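Hypothetical sugar kinase (Cytophaga hutchinsonii, PDB 3R8E) is an uncharacterised ROK-family enzyme that probably phosphorylates a sugar with phosphate taken from a nucleotide such as ATP. Local coordinates at residues A[189-193]-A[244-248]; A[156-160]-A[175-179]; A[256-262]-A[288-293]. All blocks are in the same frame, centred on the assembly; numbering follows the deposited sequence. Where two conformers were deposited one is given.

Contact 1 (A[189-193]-A[244-248]); sequences ENQVG and IGTII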
ATOM      1  N   GLU A 189      12.760   0.094   8.543  1.00 20.87           N
ATOM      2  CA  GLU A 189      13.528  -0.796   9.422  1.00 21.85           C
ATOM      3  C   GLU A 189      14.933  -0.255   9.738  1.00 26.17           C
ATOM      4  O   GLU A 189      15.472  -0.617  10.781  1.00 26.72           O
ATOM      5  CB  GLU A 189      13.574  -2.251   8.936  1.00 23.07           C
ATOM      6  CG  GLU A 189      14.320  -2.560   7.655  1.00 31.70           C
ATOM      7  CD  GLU A 189      14.399  -4.057   7.404  1.00 49.76           C
ATOM      8  OE1 GLU A 189      13.401  -4.766   7.678  1.00 38.32           O
ATOM      9  OE2 GLU A 189      15.467  -4.527   6.954  1.00 42.32           O
ATOM     10  N   ASN A 190      15.484   0.670   8.920  1.00 22.32           N
ATOM     11  CA  ASN A 190      16.780   1.268   9.245  1.00 23.70           C
ATOM     12  C   ASN A 190      16.606   2.420  10.258  1.00 28.78           C
ATOM     13  O   ASN A 190      17.597   2.980  10.733  1.00 30.04           O
ATOM     14  CB  ASN A 190      17.521   1.718   7.988  1.00 25.76           C
ATOM     15  CG  ASN A 190      18.096   0.564   7.196  1.00 43.86           C
ATOM     16  OD1 ASN A 190      18.355  -0.529   7.723  1.00 33.93           O
ATOM     17  ND2 ASN A 190      18.322   0.782   5.908  1.00 35.85           N
ATOM     18  N   GLN A 191      15.342   2.735  10.620  1.00 24.88           N
ATOM     19  CA  GLN A 191      15.017   3.762  11.610  1.00 25.04           C
ATOM     20  C   GLN A 191      14.515   3.137  12.917  1.00 27.91           C
ATOM     21  O   GLN A 191      14.882   3.615  13.991  1.00 28.74           O
ATOM     22  CB  GLN A 191      13.959   4.745  11.070  1.00 25.93           C
ATOM     23  CG  GLN A 191      14.429   5.633   9.918  1.00 42.73           C
ATOM     24  CD  GLN A 191      15.216   6.824  10.396  1.00 61.41           C
ATOM     25  OE1 GLN A 191      14.659   7.821  10.863  1.00 58.93           O
ATOM     26  NE2 GLN A 191      16.531   6.750  10.275  1.00 52.62           N
ATOM     27  N   VAL A 192      13.671   2.084  12.835  1.00 23.12           N
ATOM     28  CA  VAL A 192      13.062   1.495  14.036  1.00 22.97           C
ATOM     29  C   VAL A 192      13.517   0.049  14.342  1.00 25.64           C
ATOM     30  O   VAL A 192      13.140  -0.465  15.396  1.00 25.19           O
ATOM     31  CB  VAL A 192      11.507   1.589  14.038  1.00 25.92           C
ATOM     32  CG1 VAL A 192      11.036   3.037  13.931  1.00 26.19           C
ATOM     33  CG2 VAL A 192      10.884   0.727  12.947  1.00 24.36           C
ATOM     34  N   GLY A 193      14.322  -0.569  13.469  1.00 21.95           N
ATOM     35  CA  GLY A 193      14.877  -1.902  13.713  1.00 21.69           C
ATOM     36  C   GLY A 193      15.704  -1.890  14.993  1.00 26.26           C
ATOM     37  O   GLY A 193      16.314  -0.868  15.304  1.00 26.42           O
ATOM     38  N   ILE A 244      10.326   6.965  18.197  1.00 26.66           N
ATOM     39  CA  ILE A 244      10.109   5.684  17.500  1.00 24.35           C
ATOM     40  C   ILE A 244       8.618   5.581  17.119  1.00 25.51           C
ATOM     41  O   ILE A 244       8.303   5.242  15.971  1.00 23.62           O
ATOM     42  CB  ILE A 244      10.601   4.482  18.378  1.00 27.32           C
ATOM     43  CG1 ILE A 244      12.156   4.448  18.521  1.00 28.71           C
ATOM     44  CG2 ILE A 244      10.043   3.123  17.910  1.00 26.47           C
ATOM     45  CD1 ILE A 244      13.007   4.192  17.209  1.00 33.57           C
ATOM     46  N   GLY A 245       7.738   5.939  18.057  1.00 21.89           N
ATOM     47  CA  GLY A 245       6.289   5.940  17.859  1.00 21.04           C
ATOM     48  C   GLY A 245       5.846   6.812  16.701  1.00 24.49           C
ATOM     49  O   GLY A 245       5.101   6.350  15.833  1.00 21.90           O
ATOM     50  N   THR A 246       6.353   8.065  16.648  1.00 22.59           N
ATOM     51  CA  THR A 246       6.061   9.012  15.565  1.00 22.34           C
ATOM     52  C   THR A 246       6.467   8.410  14.211  1.00 24.04           C
ATOM     53  O   THR A 246       5.674   8.466  13.267  1.00 22.62           O
ATOM     54  CB  THR A 246       6.765  10.357  15.809  1.00 29.88           C
ATOM     55  OG1 THR A 246       6.333  10.889  17.060  1.00 27.53           O
ATOM     56  CG2 THR A 246       6.495  11.376  14.696  1.00 28.70           C
ATOM     57  N   ILE A 247       7.685   7.817  14.126  1.00 20.28           N
ATOM     58  CA  ILE A 247       8.195   7.204  12.892  1.00 19.43           C
ATOM     59  C   ILE A 247       7.275   6.050  12.449  1.00 20.58           C
ATOM     60  O   ILE A 247       6.884   6.022  11.283  1.00 19.31           O
ATOM     61  CB  ILE A 247       9.679   6.743  13.022  1.00 23.40           C
ATOM     62  CG1 ILE A 247      10.611   7.942  13.331  1.00 25.51           C
ATOM     63  CG2 ILE A 247      10.146   5.995  11.751  1.00 23.66           C
ATOM     64  CD1 ILE A 247      11.970   7.564  13.948  1.00 34.71           C
ATOM     65  N   ILE A 248       6.901   5.128  13.371  1.00 17.40           N
ATOM     66  CA  ILE A 248       6.027   3.990  13.026  1.00 16.71           C
ATOM     67  C   ILE A 248       4.658   4.516  12.550  1.00 19.41           C
ATOM     68  O   ILE A 248       4.145   4.048  11.526  1.00 18.23           O
ATOM     69  CB  ILE A 248       5.879   2.964  14.191  1.00 19.74           C
ATOM     70  CG1 ILE A 248       7.258   2.383  14.606  1.00 20.82           C
ATOM     71  CG2 ILE A 248       4.920   1.819  13.807  1.00 20.21           C
ATOM     72  CD1 ILE A 248       7.246   1.658  15.982  1.00 24.52           C
TER
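One methyl of V192 carries most of this contact. CG1 points into the groove formed by three isoleucines of the long helix 235-259, lying 3.8 Å from I247 CG2, 3.9 Å from I248 CG1 and 4.0 Å from I244 CD1. V192 gets there with CG1 opposite its own carbonyl carbon (chi1 -58°). The V192 and I247 side chains run alongside each other, pointing opposite ways. Beside V192, Q191 contributes its base and its backbone: Q191 CB rests 4.1 Å from I247 CG2, and the carbonyl Q191 O has I244 CD1 at 3.8 Å. No hydrogen bond crosses between the segments. In the RNase H-like fold of this kinase, the single short turn 189-192 is thus pressed against the flank of a helix packed on the five-stranded sheet containing strand 147-152. I248 touches L150 and L152 of that strand, as well as F277 and L281 of helix 274-288. I244 meets L197 of the next helix, 194-207. The Q191 side chain touches R184 and K186 of the preceding loop. The turn is closed by the bond from G193 N to E189 O, 2.9 Å; G193 itself leaves helical geometry and is the N-cap of helix 194-207.

Contact 2 (A[156-160]-A[175-179]); sequences VGSGV and TEVGH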
ATOM      1  N   VAL A 156      11.796  -5.146  10.161  1.00 21.23           N
ATOM      2  CA  VAL A 156      10.370  -4.862  10.294  1.00 20.19           C
ATOM      3  C   VAL A 156       9.646  -5.745   9.292  1.00 25.31           C
ATOM      4  O   VAL A 156       9.838  -5.606   8.083  1.00 26.08           O
ATOM      5  CB  VAL A 156      10.005  -3.355  10.148  1.00 23.45           C
ATOM      6  CG1 VAL A 156       8.487  -3.148  10.168  1.00 22.68           C
ATOM      7  CG2 VAL A 156      10.661  -2.532  11.249  1.00 23.97           C
ATOM      8  N   GLY A 157       8.875  -6.683   9.818  1.00 21.31           N
ATOM      9  CA  GLY A 157       8.090  -7.602   9.011  1.00 20.80           C
ATOM     10  C   GLY A 157       6.626  -7.239   9.107  1.00 22.28           C
ATOM     11  O   GLY A 157       6.195  -6.653  10.109  1.00 22.69           O
ATOM     12  N   SER A 158       5.851  -7.563   8.064  1.00 16.25           N
ATOM     13  CA  SER A 158       4.421  -7.284   8.071  0.50 15.27           C
ATOM     14  C   SER A 158       3.652  -8.307   7.271  1.00 18.52           C
ATOM     15  O   SER A 158       4.159  -8.843   6.290  1.00 17.76           O
ATOM     16  CB  SER A 158       4.125  -5.885   7.537  0.50 19.20           C
ATOM     17  OG  SER A 158       4.687  -5.703   6.250  0.50 28.55           O
ATOM     18  N   GLY A 159       2.432  -8.550   7.707  1.00 14.07           N
ATOM     19  CA  GLY A 159       1.501  -9.455   7.065  1.00 13.28           C
ATOM     20  C   GLY A 159       0.144  -8.808   7.161  1.00 15.72           C
ATOM     21  O   GLY A 159      -0.152  -8.156   8.168  1.00 14.67           O
ATOM     22  N   VAL A 160      -0.680  -8.951   6.116  1.00 12.02           N
ATOM     23  CA  VAL A 160      -2.005  -8.336   6.121  1.00 12.09           C
ATOM     24  C   VAL A 160      -3.084  -9.343   5.775  1.00 15.94           C
ATOM     25  O   VAL A 160      -2.973 -10.062   4.778  1.00 15.92           O
ATOM     26  CB  VAL A 160      -2.063  -7.119   5.141  1.00 15.44           C
ATOM     27  CG1 VAL A 160      -3.496  -6.626   4.946  1.00 15.96           C
ATOM     28  CG2 VAL A 160      -1.175  -5.977   5.614  1.00 14.84           C
ATOM     29  N   THR A 175       3.366  -6.202   0.780  1.00 13.31           N
ATOM     30  CA  THR A 175       3.552  -5.713   2.153  1.00 12.91           C
ATOM     31  C   THR A 175       4.979  -5.926   2.707  1.00 16.74           C
ATOM     32  O   THR A 175       5.160  -6.441   3.822  1.00 17.15           O
ATOM     33  CB  THR A 175       2.471  -6.292   3.093  1.00 19.01           C
ATOM     34  OG1 THR A 175       2.523  -7.718   3.066  1.00 16.61           O
ATOM     35  CG2 THR A 175       1.068  -5.838   2.715  1.00 18.18           C
ATOM     36  N   GLU A 176       5.981  -5.440   1.956  1.00 13.76           N
ATOM     37  CA  GLU A 176       7.386  -5.396   2.373  1.00 14.79           C
ATOM     38  C   GLU A 176       7.607  -3.994   2.955  1.00 18.40           C
ATOM     39  O   GLU A 176       8.373  -3.196   2.414  1.00 18.09           O
ATOM     40  CB  GLU A 176       8.314  -5.711   1.182  1.00 16.48           C
ATOM     41  CG  GLU A 176       8.380  -7.202   0.871  1.00 23.12           C
ATOM     42  CD  GLU A 176       9.131  -8.052   1.882  1.00 34.07           C
ATOM     43  OE1 GLU A 176       9.907  -7.489   2.686  1.00 28.37           O
ATOM     44  OE2 GLU A 176       8.943  -9.289   1.867  1.00 26.52           O
ATOM     45  N   VAL A 177       6.876  -3.685   4.048  1.00 15.32           N
ATOM     46  CA  VAL A 177       6.795  -2.335   4.617  1.00 15.28           C
ATOM     47  C   VAL A 177       8.075  -1.893   5.336  1.00 17.42           C
ATOM     48  O   VAL A 177       8.293  -0.689   5.471  1.00 16.28           O
ATOM     49  CB  VAL A 177       5.547  -2.092   5.507  1.00 19.66           C
ATOM     50  CG1 VAL A 177       4.266  -2.599   4.842  1.00 18.68           C
ATOM     51  CG2 VAL A 177       5.720  -2.683   6.892  1.00 19.87           C
ATOM     52  N   GLY A 178       8.916  -2.842   5.745  1.00 15.69           N
ATOM     53  CA  GLY A 178      10.184  -2.518   6.396  1.00 16.24           C
ATOM     54  C   GLY A 178      11.086  -1.681   5.509  1.00 21.00           C
ATOM     55  O   GLY A 178      11.882  -0.877   6.001  1.00 20.71           O
ATOM     56  N   HIS A 179      10.930  -1.833   4.182  1.00 18.43           N
ATOM     57  CA  HIS A 179      11.767  -1.142   3.207  1.00 19.60           C
ATOM     58  C   HIS A 179      11.133   0.137   2.644  1.00 21.69           C
ATOM     59  O   HIS A 179      11.718   0.752   1.745  1.00 21.76           O
ATOM     60  CB  HIS A 179      12.151  -2.107   2.088  1.00 21.30           C
ATOM     61  CG  HIS A 179      12.791  -3.358   2.609  1.00 25.55           C
ATOM     62  ND1 HIS A 179      14.106  -3.366   3.044  1.00 28.78           N
ATOM     63  CD2 HIS A 179      12.257  -4.584   2.809  1.00 27.21           C
ATOM     64  CE1 HIS A 179      14.332  -4.594   3.484  1.00 28.59           C
ATOM     65  NE2 HIS A 179      13.250  -5.367   3.356  1.00 27.93           N
TER
HETATM   66  O   HOH W   1       9.276  -5.806   5.378  1.00 29.65           O
HETATM   67  O   HOH W   2       4.795  -9.397   3.857  0.55 15.79           O
HETATM   68  O   HOH W   3       7.431  -8.023   5.666  1.00 20.30           O
HETATM   69  O   HOH W   4       0.460  -9.593   3.674  1.00 13.96           O
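T175 and S158 face each other across a seam between strand 156-162 of the RNase H-like sheet and the loop that carries the E-V-G-H sequence, 176-179. In ROK sugar kinases this is the ExGH motif of the sugar site, so E176 and H179 probably line the pocket here too. The loop runs nearly opposite to strand 156-162, yet it does not pair with it as a strand would; waters fill the seam. T175 has the most surface buried. Its CG2 lies 3.7 Å from V160 CG2, an apolar touch at one end of the seam, while its OG1, held between the backbone N and the carbonyl carbon (chi1 58°), turns to two waters. One of them also bonds to S158 O, 2.6 Å away, and the other accepts from V160 N at 2.8 Å, so a single hydroxyl reaches two backbone groups of the strand through solvent. S158, in one of its two conformers, is directed toward the loop, its CB 3.6 Å from V177 CG2. A third water accepts from S158 N at 2.9 Å and makes a weak bond to T175 O. The loop also meets the second subunit: T175 and E176 make backbone hydrogen bonds to it, and E176 and H179 pack on R257 of that subunit. V156 closes the other end. A water accepting a hydrogen bond from G178 N, 3.0 Å away, lies within donating range of V156 O and E176 OE1, which may share its protons with other acceptors. G178, with no side chain, brings its CA to 3.5 Å from V156 O in a CA-H...O contact.

Contact 3 (A[256-262]-A[288-293]); sequences VRVMDLN and HLPTYY
V256 and R257 meet different parts of the Y293 ring. V256 CG1 comes obliquely to within 3.4 Å of Y293 CD1. The R257 guanidinium plane is turned 70° from the ring, with R257 NH1 near the ring plane at the hydroxyl edge and a weak hydrogen bond of 3.1 Å from NH1 to Y293 OH. P290 CD sits over one guanidinium face, 3.4 Å from R257 NH2, and Y293 CE2 shares that face. R257 NE donates a hydrogen bond to a water lying in the guanidinium plane, which in turn bonds H288 O. With R257 cut back to an alanine, the space beside P290 and L289 would probably open and the Y293 hydroxyl lose its weak bond from NH1. D260 swings its carboxylate away from the backbone N (chi1 -169°) and so reaches the neighbouring tyrosine: Y292 OH donates to the syn lone pair of D260 OD2 at 2.6 Å, with the carboxylate and ring planes 51° apart. The edge of Y292 in turn stands over the Y293 face, its CD2 3.6 Å above the ring centre. In one of the two conformers deposited for it, N262 ND2 bonds Y293 O at 2.8 Å and also D296 OD1. R171 of the second subunit makes a salt bridge with D260 OD1 and a cation-pi contact with Y292. This is where helix 235-259 ends, at the positive-phi D260, and turns into strand 263-267 of the RNase H-like domain, forming part of the dimer interface.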
ATOM      1  N   VAL A 256      -2.077   2.749   5.570  1.00 12.27           N
ATOM      2  CA  VAL A 256      -3.524   2.930   5.681  1.00 12.08           C
ATOM      3  C   VAL A 256      -4.070   3.646   4.423  1.00 14.95           C
ATOM      4  O   VAL A 256      -5.106   3.236   3.910  1.00 15.30           O
ATOM      5  CB  VAL A 256      -3.865   3.676   6.993  1.00 16.39           C
ATOM      6  CG1 VAL A 256      -5.287   4.208   6.985  1.00 16.96           C
ATOM      7  CG2 VAL A 256      -3.646   2.758   8.192  1.00 15.37           C
ATOM      8  N   ARG A 257      -3.381   4.688   3.919  1.00 12.74           N
ATOM      9  CA  ARG A 257      -3.856   5.405   2.728  1.00 13.25           C
ATOM     10  C   ARG A 257      -3.897   4.482   1.512  1.00 15.69           C
ATOM     11  O   ARG A 257      -4.820   4.557   0.706  1.00 16.55           O
ATOM     12  CB  ARG A 257      -2.983   6.640   2.420  1.00 14.19           C
ATOM     13  CG  ARG A 257      -3.273   7.858   3.301  1.00 15.51           C
ATOM     14  CD  ARG A 257      -4.738   8.297   3.222  1.00 16.53           C
ATOM     15  NE  ARG A 257      -4.938   9.684   3.643  1.00 19.01           N
ATOM     16  CZ  ARG A 257      -6.027  10.397   3.370  1.00 29.04           C
ATOM     17  NH1 ARG A 257      -7.016   9.866   2.661  1.00 20.51           N
ATOM     18  NH2 ARG A 257      -6.120  11.659   3.768  1.00 20.63           N
ATOM     19  N   VAL A 258      -2.922   3.582   1.408  1.00 11.69           N
ATOM     20  CA  VAL A 258      -2.872   2.672   0.269  1.00 11.56           C
ATOM     21  C   VAL A 258      -3.889   1.511   0.389  1.00 14.98           C
ATOM     22  O   VAL A 258      -4.601   1.224  -0.584  1.00 15.05           O
ATOM     23  CB  VAL A 258      -1.428   2.114   0.090  1.00 16.03           C
ATOM     24  CG1 VAL A 258      -1.394   0.979  -0.930  1.00 15.73           C
ATOM     25  CG2 VAL A 258      -0.444   3.212  -0.307  1.00 16.49           C
HETATM   26  N   MSE A 259      -3.942   0.847   1.565  1.00 11.00           N
HETATM   27  CA  MSE A 259      -4.722  -0.371   1.805  0.53  9.06           C
HETATM   28  C   MSE A 259      -6.142  -0.160   2.323  1.00 14.37           C
HETATM   29  O   MSE A 259      -6.965  -1.068   2.194  1.00 14.30           O
HETATM   30  CB  MSE A 259      -3.984  -1.264   2.819  0.53  9.73           C
HETATM   31  CG  MSE A 259      -2.581  -1.643   2.383  0.53 13.97           C
HETATM   32 SE   MSE A 259      -2.610  -2.831   0.854  0.40 18.95          SE
HETATM   33  CE  MSE A 259      -2.931  -4.439   1.785  0.53 16.60           C
ATOM     34  N   ASP A 260      -6.412   0.985   2.977  1.00 12.14           N
ATOM     35  CA  ASP A 260      -7.679   1.282   3.645  1.00 11.81           C
ATOM     36  C   ASP A 260      -8.012   0.159   4.652  1.00 15.97           C
ATOM     37  O   ASP A 260      -8.962  -0.607   4.480  1.00 15.36           O
ATOM     38  CB  ASP A 260      -8.871   1.576   2.711  1.00 12.94           C
ATOM     39  CG  ASP A 260     -10.060   2.122   3.493  1.00 15.16           C
ATOM     40  OD1 ASP A 260      -9.910   2.371   4.720  1.00 15.04           O
ATOM     41  OD2 ASP A 260     -11.146   2.239   2.908  1.00 18.32           O
ATOM     42  N   LEU A 261      -7.178   0.056   5.677  1.00 13.82           N
ATOM     43  CA  LEU A 261      -7.370  -0.831   6.819  1.00 13.04           C
ATOM     44  C   LEU A 261      -7.122   0.030   8.043  1.00 16.92           C
ATOM     45  O   LEU A 261      -6.425   1.038   7.929  1.00 17.41           O
ATOM     46  CB  LEU A 261      -6.462  -2.096   6.777  1.00 12.66           C
ATOM     47  CG  LEU A 261      -4.929  -1.905   6.755  1.00 16.09           C
ATOM     48  CD1 LEU A 261      -4.371  -1.672   8.153  1.00 16.17           C
ATOM     49  CD2 LEU A 261      -4.246  -3.135   6.202  1.00 17.74           C
ATOM     50  N   ASN A 262      -7.687  -0.322   9.195  1.00 13.09           N
ATOM     51  CA  ASN A 262      -7.438   0.489  10.387  1.00 13.13           C
ATOM     52  C   ASN A 262      -7.356  -0.367  11.665  1.00 17.51           C
ATOM     53  O   ASN A 262      -7.482   0.165  12.768  1.00 17.69           O
ATOM     54  CB  ASN A 262      -8.466   1.619  10.529  1.00 13.68           C
ATOM     55  CG  ASN A 262      -9.874   1.155  10.749  1.00 20.48           C
ATOM     56  OD1 ASN A 262     -10.179  -0.038  10.671  1.00 17.54           O
ATOM     57  ND2 ASN A 262     -10.771   2.094  11.004  1.00 18.21           N
ATOM     58  N   HIS A 288      -2.453  13.083  10.569  1.00 22.63           N
ATOM     59  CA  HIS A 288      -2.397  12.972   9.112  1.00 22.24           C
ATOM     60  C   HIS A 288      -3.584  12.259   8.446  1.00 25.28           C
ATOM     61  O   HIS A 288      -3.706  12.343   7.224  1.00 25.57           O
ATOM     62  CB  HIS A 288      -1.102  12.258   8.701  1.00 22.34           C
ATOM     63  CG  HIS A 288       0.139  12.972   9.143  1.00 26.44           C
ATOM     64  ND1 HIS A 288       0.560  14.133   8.527  1.00 29.10           N
ATOM     65  CD2 HIS A 288       1.015  12.654  10.123  1.00 28.21           C
ATOM     66  CE1 HIS A 288       1.676  14.482   9.145  1.00 29.11           C
ATOM     67  NE2 HIS A 288       1.983  13.627  10.117  1.00 28.96           N
ATOM     68  N   LEU A 289      -4.423  11.545   9.207  1.00 20.31           N
ATOM     69  CA  LEU A 289      -5.556  10.834   8.615  1.00 19.03           C
ATOM     70  C   LEU A 289      -6.897  11.441   9.019  1.00 23.33           C
ATOM     71  O   LEU A 289      -7.075  11.763  10.191  1.00 23.39           O
ATOM     72  CB  LEU A 289      -5.554   9.339   8.996  1.00 17.78           C
ATOM     73  CG  LEU A 289      -4.380   8.478   8.500  1.00 20.55           C
ATOM     74  CD1 LEU A 289      -4.318   7.176   9.272  1.00 20.54           C
ATOM     75  CD2 LEU A 289      -4.459   8.214   6.983  1.00 19.64           C
ATOM     76  N   PRO A 290      -7.883  11.506   8.090  1.00 20.41           N
ATOM     77  CA  PRO A 290      -9.217  12.004   8.471  1.00 21.11           C
ATOM     78  C   PRO A 290      -9.972  10.989   9.342  1.00 23.83           C
ATOM     79  O   PRO A 290      -9.552   9.831   9.460  1.00 22.67           O
ATOM     80  CB  PRO A 290      -9.912  12.230   7.123  1.00 22.85           C
ATOM     81  CG  PRO A 290      -9.247  11.279   6.192  1.00 25.81           C
ATOM     82  CD  PRO A 290      -7.825  11.149   6.657  1.00 20.91           C
ATOM     83  N   THR A 291     -11.105  11.417   9.926  1.00 20.66           N
ATOM     84  CA  THR A 291     -11.921  10.594  10.836  1.00 20.43           C
ATOM     85  C   THR A 291     -12.469   9.314  10.156  1.00 21.77           C
ATOM     86  O   THR A 291     -12.730   8.331  10.863  1.00 19.95           O
ATOM     87  CB  THR A 291     -13.044  11.412  11.481  1.00 27.37           C
ATOM     88  OG1 THR A 291     -13.863  11.990  10.473  1.00 27.23           O
ATOM     89  CG2 THR A 291     -12.512  12.491  12.418  1.00 27.94           C
ATOM     90  N   TYR A 292     -12.605   9.310   8.808  1.00 18.94           N
ATOM     91  CA  TYR A 292     -13.022   8.117   8.059  1.00 18.20           C
ATOM     92  C   TYR A 292     -12.204   6.882   8.498  1.00 19.71           C
ATOM     93  O   TYR A 292     -12.768   5.806   8.680  1.00 19.23           O
ATOM     94  CB  TYR A 292     -12.879   8.331   6.531  1.00 18.50           C
ATOM     95  CG  TYR A 292     -13.003   7.044   5.741  1.00 18.82           C
ATOM     96  CD1 TYR A 292     -14.235   6.412   5.591  1.00 21.20           C
ATOM     97  CD2 TYR A 292     -11.877   6.417   5.207  1.00 17.97           C
ATOM     98  CE1 TYR A 292     -14.349   5.202   4.909  1.00 21.60           C
ATOM     99  CE2 TYR A 292     -11.977   5.198   4.535  1.00 17.36           C
ATOM    100  CZ  TYR A 292     -13.216   4.598   4.385  1.00 23.34           C
ATOM    101  OH  TYR A 292     -13.326   3.387   3.751  1.00 20.65           O
ATOM    102  N   TYR A 293     -10.889   7.057   8.707  1.00 16.26           N
ATOM    103  CA  TYR A 293     -10.009   5.960   9.136  1.00 15.31           C
ATOM    104  C   TYR A 293      -9.874   5.820  10.640  1.00 19.41           C
ATOM    105  O   TYR A 293      -9.727   4.699  11.119  1.00 19.67           O
ATOM    106  CB  TYR A 293      -8.589   6.159   8.602  1.00 15.63           C
ATOM    107  CG  TYR A 293      -8.491   6.368   7.113  1.00 15.80           C
ATOM    108  CD1 TYR A 293      -8.400   5.284   6.244  1.00 16.99           C
ATOM    109  CD2 TYR A 293      -8.422   7.644   6.573  1.00 16.49           C
ATOM    110  CE1 TYR A 293      -8.244   5.471   4.869  1.00 17.39           C
ATOM    111  CE2 TYR A 293      -8.289   7.845   5.200  1.00 17.46           C
ATOM    112  CZ  TYR A 293      -8.196   6.755   4.350  1.00 20.75           C
ATOM    113  OH  TYR A 293      -8.061   6.961   2.998  1.00 20.75           O
TER
HETATM  114  O   HOH W   5      -7.358   4.795   1.747  1.00 17.61           O
HETATM  115  O   HOH W   6      -2.910  11.047   4.959  1.00 26.21           O

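Contacts 1 and 2 touch directly: E189 N probably bonds G178 O at 2.9 Å, E189 OE1 probably bonds V156 N at 3.0 Å, and V192 CG2 packs 3.7 Å from V156 CG2. E189 therefore ties G178, inside the probable sugar-site motif of contact 2, to the turn of contact 1. Contact 3 reaches contact 2 with V160 CG1 3.8 Å from L261 CD2. Contacts 1 and 3 share helix 235-259 but do not touch; their centres lie about 19 Å apart, their nearest atoms about 7 Å. Contacts 2 and 3 both touch the second subunit, their centres about 17 Å apart.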